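Local atomic coordinates of effector protein HopAB2 (Pseudomonas syringae pv. tomato, PDB entry 3TL8), a protein that acts as a secreted virulence factor that suppresses immunity and programmed cell death in susceptible plants, yet triggers resistance in tomato when recognized by the host Pto protein. Residues N53-V65 with L99-G111. Numbering follows the deposited sequence.
Sequences NLEHLRTALERHV and LLNLNVALNRMLG
Leu54, near the start of the 53-65 segment, meets Met109 at about a right angle; the flexible Met109 chain, bent at chi3, turns its methyl CE to Leu54 CD1, and both residues also rest on helix 29-49. Glu55 lays its carboxylate alongside Leu110, OE2 lying 3.7 Å from Leu110 CB, and makes a long salt bridge to Arg58. Leu57 brings CG to Leu106 CD1 and also packs on Ile75 of helix 73-81, its branched chain suiting this buried interior. Arg58 is long enough to span the gap between the helices: extended from CG to NE, its guanidinium has Leu110 CB centred over one face, 3.8 Å above the plane. Two weak hydrogen bonds converge on Asn107 OD1, from Arg58 NE at 2.9 Å and Arg58 NH2 at 3.1 Å. The amide is turned 38° from the guanidinium, and its ND2 bonds to Asn103 O, which limits its rotation. Leu61 is a knob in a hole formed by Leu99, Leu102, Asn103 and Leu106; its fork divides, CD2 going to Leu99 CD2 and CD1 to Leu106 CD1 at 3.5 Å. Asn103 suits the hole's border: OD1 lies beside Leu61 CB, while ND2 bonds weakly to the backbone of another protein's chain. His64 sets CD2 near Leu99 CD1, its polar ND1 satisfied by Leu69 O. Val65 CG1 touches Leu100 CD2 at 3.6 Å, and both apolar residues also pack on that other protein. With axes 10.2 Å apart and directions differing by 140°, this is a roughly antiparallel helix pair within the small helical BAK1-binding domain of AvrPtoB.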
loop_
_atom_site.group_PDB
_atom_site.type_symbol
_atom_site.label_atom_id
_atom_site.label_comp_id
_atom_site.label_asym_id
_atom_site.label_seq_id
_atom_site.Cartn_x
_atom_site.Cartn_y
_atom_site.Cartn_z
ATOM N N ASN B 53 8.832 23.766 -19.361
ATOM C CA ASN B 53 7.396 23.959 -19.442
ATOM C C ASN B 53 6.738 23.267 -18.252
ATOM O O ASN B 53 6.836 22.047 -18.101
ATOM C CB ASN B 53 6.847 23.429 -20.767
ATOM C CG ASN B 53 5.438 23.926 -21.051
ATOM O OD1 ASN B 53 4.735 24.393 -20.150
ATOM N ND2 ASN B 53 5.013 23.812 -22.304
ATOM N N LEU B 54 6.075 24.053 -17.407
ATOM C CA LEU B 54 5.569 23.561 -16.125
ATOM C C LEU B 54 4.126 23.044 -16.147
ATOM O O LEU B 54 3.857 21.958 -15.635
ATOM C CB LEU B 54 5.764 24.610 -15.026
ATOM C CG LEU B 54 7.232 24.911 -14.713
ATOM C CD1 LEU B 54 7.370 25.570 -13.359
ATOM C CD2 LEU B 54 8.066 23.639 -14.765
ATOM N N GLU B 55 3.202 23.812 -16.719
ATOM C CA GLU B 55 1.845 23.311 -16.920
ATOM C C GLU B 55 1.918 22.099 -17.841
ATOM O O GLU B 55 1.013 21.261 -17.879
ATOM C CB GLU B 55 0.934 24.391 -17.509
ATOM C CG GLU B 55 0.368 25.382 -16.483
ATOM C CD GLU B 55 -0.808 24.819 -15.692
ATOM O OE1 GLU B 55 -1.173 23.642 -15.914
ATOM O OE2 GLU B 55 -1.372 25.558 -14.853
ATOM N N HIS B 56 3.016 22.031 -18.587
ATOM C CA HIS B 56 3.367 20.872 -19.393
ATOM C C HIS B 56 3.697 19.742 -18.450
ATOM O O HIS B 56 3.214 18.626 -18.594
ATOM C CB HIS B 56 4.637 21.191 -20.173
ATOM C CG HIS B 56 4.619 20.736 -21.595
ATOM N ND1 HIS B 56 3.647 21.126 -22.489
ATOM C CD2 HIS B 56 5.477 19.951 -22.288
ATOM C CE1 HIS B 56 3.896 20.586 -23.669
ATOM N NE2 HIS B 56 5.002 19.869 -23.574
ATOM N N LEU B 57 4.542 20.072 -17.479
ATOM C CA LEU B 57 5.191 19.102 -16.608
ATOM C C LEU B 57 4.229 18.382 -15.668
ATOM O O LEU B 57 4.365 17.180 -15.436
ATOM C CB LEU B 57 6.309 19.779 -15.812
ATOM C CG LEU B 57 7.070 18.877 -14.843
ATOM C CD1 LEU B 57 7.187 17.480 -15.405
ATOM C CD2 LEU B 57 8.443 19.444 -14.510
ATOM N N ARG B 58 3.263 19.117 -15.128
ATOM C CA ARG B 58 2.228 18.522 -14.297
ATOM C C ARG B 58 1.849 17.166 -14.878
ATOM O O ARG B 58 1.784 16.165 -14.165
ATOM C CB ARG B 58 0.994 19.425 -14.285
ATOM C CG ARG B 58 0.570 19.942 -12.925
ATOM C CD ARG B 58 -0.605 20.888 -13.085
ATOM N NE ARG B 58 -1.135 21.341 -11.805
ATOM C CZ ARG B 58 -2.154 22.187 -11.681
ATOM N NH1 ARG B 58 -2.744 22.671 -12.766
ATOM N NH2 ARG B 58 -2.583 22.549 -10.476
ATOM N N THR B 59 1.631 17.143 -16.190
ATOM C CA THR B 59 1.110 15.967 -16.880
ATOM C C THR B 59 2.037 14.754 -16.820
ATOM O O THR B 59 1.595 13.649 -16.520
ATOM C CB THR B 59 0.782 16.286 -18.351
ATOM O OG1 THR B 59 0.070 17.526 -18.426
ATOM C CG2 THR B 59 -0.064 15.174 -18.966
ATOM N N ALA B 60 3.317 14.956 -17.107
ATOM C CA ALA B 60 4.261 13.843 -17.101
ATOM C C ALA B 60 4.391 13.266 -15.694
ATOM O O ALA B 60 4.534 12.053 -15.517
ATOM C CB ALA B 60 5.614 14.282 -17.623
ATOM N N LEU B 61 4.342 14.151 -14.703
ATOM C CA LEU B 61 4.444 13.760 -13.306
ATOM C C LEU B 61 3.176 13.088 -12.793
ATOM O O LEU B 61 3.242 12.131 -12.029
ATOM C CB LEU B 61 4.767 14.974 -12.439
ATOM C CG LEU B 61 6.241 15.120 -12.098
ATOM C CD1 LEU B 61 6.426 16.207 -11.059
ATOM C CD2 LEU B 61 6.766 13.794 -11.592
ATOM N N GLU B 62 2.024 13.607 -13.203
ATOM C CA GLU B 62 0.757 13.039 -12.783
ATOM C C GLU B 62 0.602 11.645 -13.375
ATOM O O GLU B 62 0.290 10.687 -12.672
ATOM C CB GLU B 62 -0.408 13.930 -13.211
ATOM C CG GLU B 62 -1.759 13.422 -12.731
ATOM C CD GLU B 62 -2.928 14.211 -13.293
ATOM O OE1 GLU B 62 -2.702 15.080 -14.168
ATOM O OE2 GLU B 62 -4.072 13.958 -12.857
ATOM N N ARG B 63 0.832 11.530 -14.674
ATOM C CA ARG B 63 0.677 10.256 -15.346
ATOM C C ARG B 63 1.712 9.234 -14.900
ATOM O O ARG B 63 1.476 8.032 -14.992
ATOM C CB ARG B 63 0.713 10.449 -16.856
ATOM C CG ARG B 63 -0.473 11.243 -17.354
ATOM C CD ARG B 63 -0.479 11.380 -18.863
ATOM N NE ARG B 63 -1.749 11.928 -19.327
ATOM C CZ ARG B 63 -1.992 12.297 -20.579
ATOM N NH1 ARG B 63 -1.045 12.182 -21.501
ATOM N NH2 ARG B 63 -3.182 12.784 -20.906
ATOM N N HIS B 64 2.854 9.705 -14.409
ATOM C CA HIS B 64 3.886 8.791 -13.932
ATOM C C HIS B 64 3.542 8.242 -12.553
ATOM O O HIS B 64 3.644 7.041 -12.305
ATOM C CB HIS B 64 5.262 9.464 -13.899
ATOM C CG HIS B 64 6.365 8.551 -13.453
ATOM N ND1 HIS B 64 6.778 7.466 -14.196
ATOM C CD2 HIS B 64 7.129 8.552 -12.335
ATOM C CE1 HIS B 64 7.752 6.842 -13.558
ATOM N NE2 HIS B 64 7.984 7.480 -12.425
ATOM N N VAL B 65 3.131 9.138 -11.663
ATOM C CA VAL B 65 2.867 8.791 -10.276
ATOM C C VAL B 65 1.596 7.960 -10.077
ATOM O O VAL B 65 1.545 7.104 -9.195
ATOM C CB VAL B 65 2.819 10.049 -9.393
ATOM C CG1 VAL B 65 2.220 9.720 -8.062
ATOM C CG2 VAL B 65 4.217 10.629 -9.216
ATOM N N LEU B 99 10.337 12.661 -6.642
ATOM C CA LEU B 99 9.233 12.868 -7.579
ATOM C C LEU B 99 7.879 13.190 -6.910
ATOM O O LEU B 99 7.146 14.054 -7.404
ATOM C CB LEU B 99 9.098 11.674 -8.524
ATOM C CG LEU B 99 10.093 11.639 -9.692
ATOM C CD1 LEU B 99 10.080 10.302 -10.440
ATOM C CD2 LEU B 99 9.803 12.787 -10.639
ATOM N N LEU B 100 7.538 12.506 -5.809
ATOM C CA LEU B 100 6.271 12.780 -5.137
ATOM C C LEU B 100 6.301 14.162 -4.504
ATOM O O LEU B 100 5.352 14.930 -4.621
ATOM C CB LEU B 100 5.942 11.724 -4.087
ATOM C CG LEU B 100 5.701 10.311 -4.606
ATOM C CD1 LEU B 100 5.873 9.311 -3.493
ATOM C CD2 LEU B 100 4.343 10.167 -5.250
ATOM N N ASN B 101 7.399 14.475 -3.830
ATOM C CA ASN B 101 7.572 15.793 -3.240
ATOM C C ASN B 101 7.448 16.902 -4.276
ATOM O O ASN B 101 6.822 17.925 -4.020
ATOM C CB ASN B 101 8.925 15.895 -2.527
ATOM C CG ASN B 101 8.985 15.047 -1.261
ATOM O OD1 ASN B 101 7.966 14.811 -0.605
ATOM N ND2 ASN B 101 10.181 14.588 -0.913
ATOM N N LEU B 102 8.050 16.689 -5.443
ATOM C CA LEU B 102 8.021 17.659 -6.531
ATOM C C LEU B 102 6.625 17.867 -7.092
ATOM O O LEU B 102 6.215 18.988 -7.365
ATOM C CB LEU B 102 8.938 17.220 -7.670
ATOM C CG LEU B 102 8.987 18.236 -8.809
ATOM C CD1 LEU B 102 9.519 19.567 -8.290
ATOM C CD2 LEU B 102 9.822 17.720 -9.959
ATOM N N ASN B 103 5.901 16.775 -7.275
ATOM C CA ASN B 103 4.557 16.840 -7.814
ATOM C C ASN B 103 3.668 17.717 -6.939
ATOM O O ASN B 103 2.824 18.465 -7.431
ATOM C CB ASN B 103 4.005 15.424 -7.926
ATOM C CG ASN B 103 2.666 15.372 -8.608
ATOM O OD1 ASN B 103 2.529 15.743 -9.781
ATOM N ND2 ASN B 103 1.664 14.885 -7.887
ATOM N N VAL B 104 3.877 17.638 -5.631
ATOM C CA VAL B 104 3.127 18.462 -4.686
ATOM C C VAL B 104 3.506 19.932 -4.810
ATOM O O VAL B 104 2.650 20.811 -4.725
ATOM C CB VAL B 104 3.353 18.015 -3.225
ATOM C CG1 VAL B 104 2.856 19.075 -2.274
ATOM C CG2 VAL B 104 2.652 16.694 -2.962
ATOM N N ALA B 105 4.798 20.180 -5.005
ATOM C CA ALA B 105 5.328 21.536 -5.128
ATOM C C ALA B 105 4.826 22.218 -6.396
ATOM O O ALA B 105 4.624 23.423 -6.416
ATOM C CB ALA B 105 6.856 21.518 -5.100
ATOM N N LEU B 106 4.626 21.428 -7.445
ATOM C CA LEU B 106 4.051 21.915 -8.683
ATOM C C LEU B 106 2.628 22.412 -8.491
ATOM O O LEU B 106 2.317 23.557 -8.811
ATOM C CB LEU B 106 4.053 20.814 -9.747
ATOM C CG LEU B 106 5.348 20.487 -10.490
ATOM C CD1 LEU B 106 5.075 19.427 -11.545
ATOM C CD2 LEU B 106 5.916 21.737 -11.133
ATOM N N ASN B 107 1.764 21.543 -7.981
ATOM C CA ASN B 107 0.349 21.870 -7.823
ATOM C C ASN B 107 0.110 23.058 -6.908
ATOM O O ASN B 107 -0.881 23.768 -7.051
ATOM C CB ASN B 107 -0.454 20.661 -7.334
ATOM C CG ASN B 107 -0.721 19.654 -8.435
ATOM O OD1 ASN B 107 -1.575 19.869 -9.292
ATOM N ND2 ASN B 107 0.004 18.546 -8.412
ATOM N N ARG B 108 1.014 23.271 -5.962
ATOM C CA ARG B 108 0.925 24.444 -5.111
ATOM C C ARG B 108 1.118 25.687 -5.969
ATOM O O ARG B 108 0.384 26.665 -5.842
ATOM C CB ARG B 108 1.970 24.396 -3.994
ATOM C CG ARG B 108 1.568 23.539 -2.790
ATOM C CD ARG B 108 2.536 23.724 -1.624
ATOM N NE ARG B 108 2.770 25.139 -1.333
ATOM C CZ ARG B 108 3.796 25.844 -1.802
ATOM N NH1 ARG B 108 4.703 25.270 -2.585
ATOM N NH2 ARG B 108 3.923 27.127 -1.488
ATOM N N MET B 109 2.095 25.629 -6.863
ATOM C CA MET B 109 2.436 26.776 -7.690
ATOM C C MET B 109 1.402 27.072 -8.781
ATOM O O MET B 109 1.287 28.211 -9.230
ATOM C CB MET B 109 3.822 26.593 -8.310
ATOM C CG MET B 109 4.406 27.871 -8.874
ATOM S SD MET B 109 6.112 27.662 -9.402
ATOM C CE MET B 109 5.917 26.351 -10.601
ATOM N N LEU B 110 0.646 26.058 -9.200
ATOM C CA LEU B 110 -0.320 26.226 -10.286
ATOM C C LEU B 110 -1.760 25.916 -9.872
ATOM O O LEU B 110 -2.536 25.390 -10.667
ATOM C CB LEU B 110 0.065 25.342 -11.474
ATOM C CG LEU B 110 1.543 25.299 -11.865
ATOM C CD1 LEU B 110 1.820 24.142 -12.815
ATOM C CD2 LEU B 110 1.978 26.619 -12.474
ATOM N N GLY B 111 -2.113 26.239 -8.632
ATOM C CA GLY B 111 -3.453 25.982 -8.127
ATOM C C GLY B 111 -3.825 24.508 -8.150
ATOM O O GLY B 111 -4.921 24.134 -8.577
#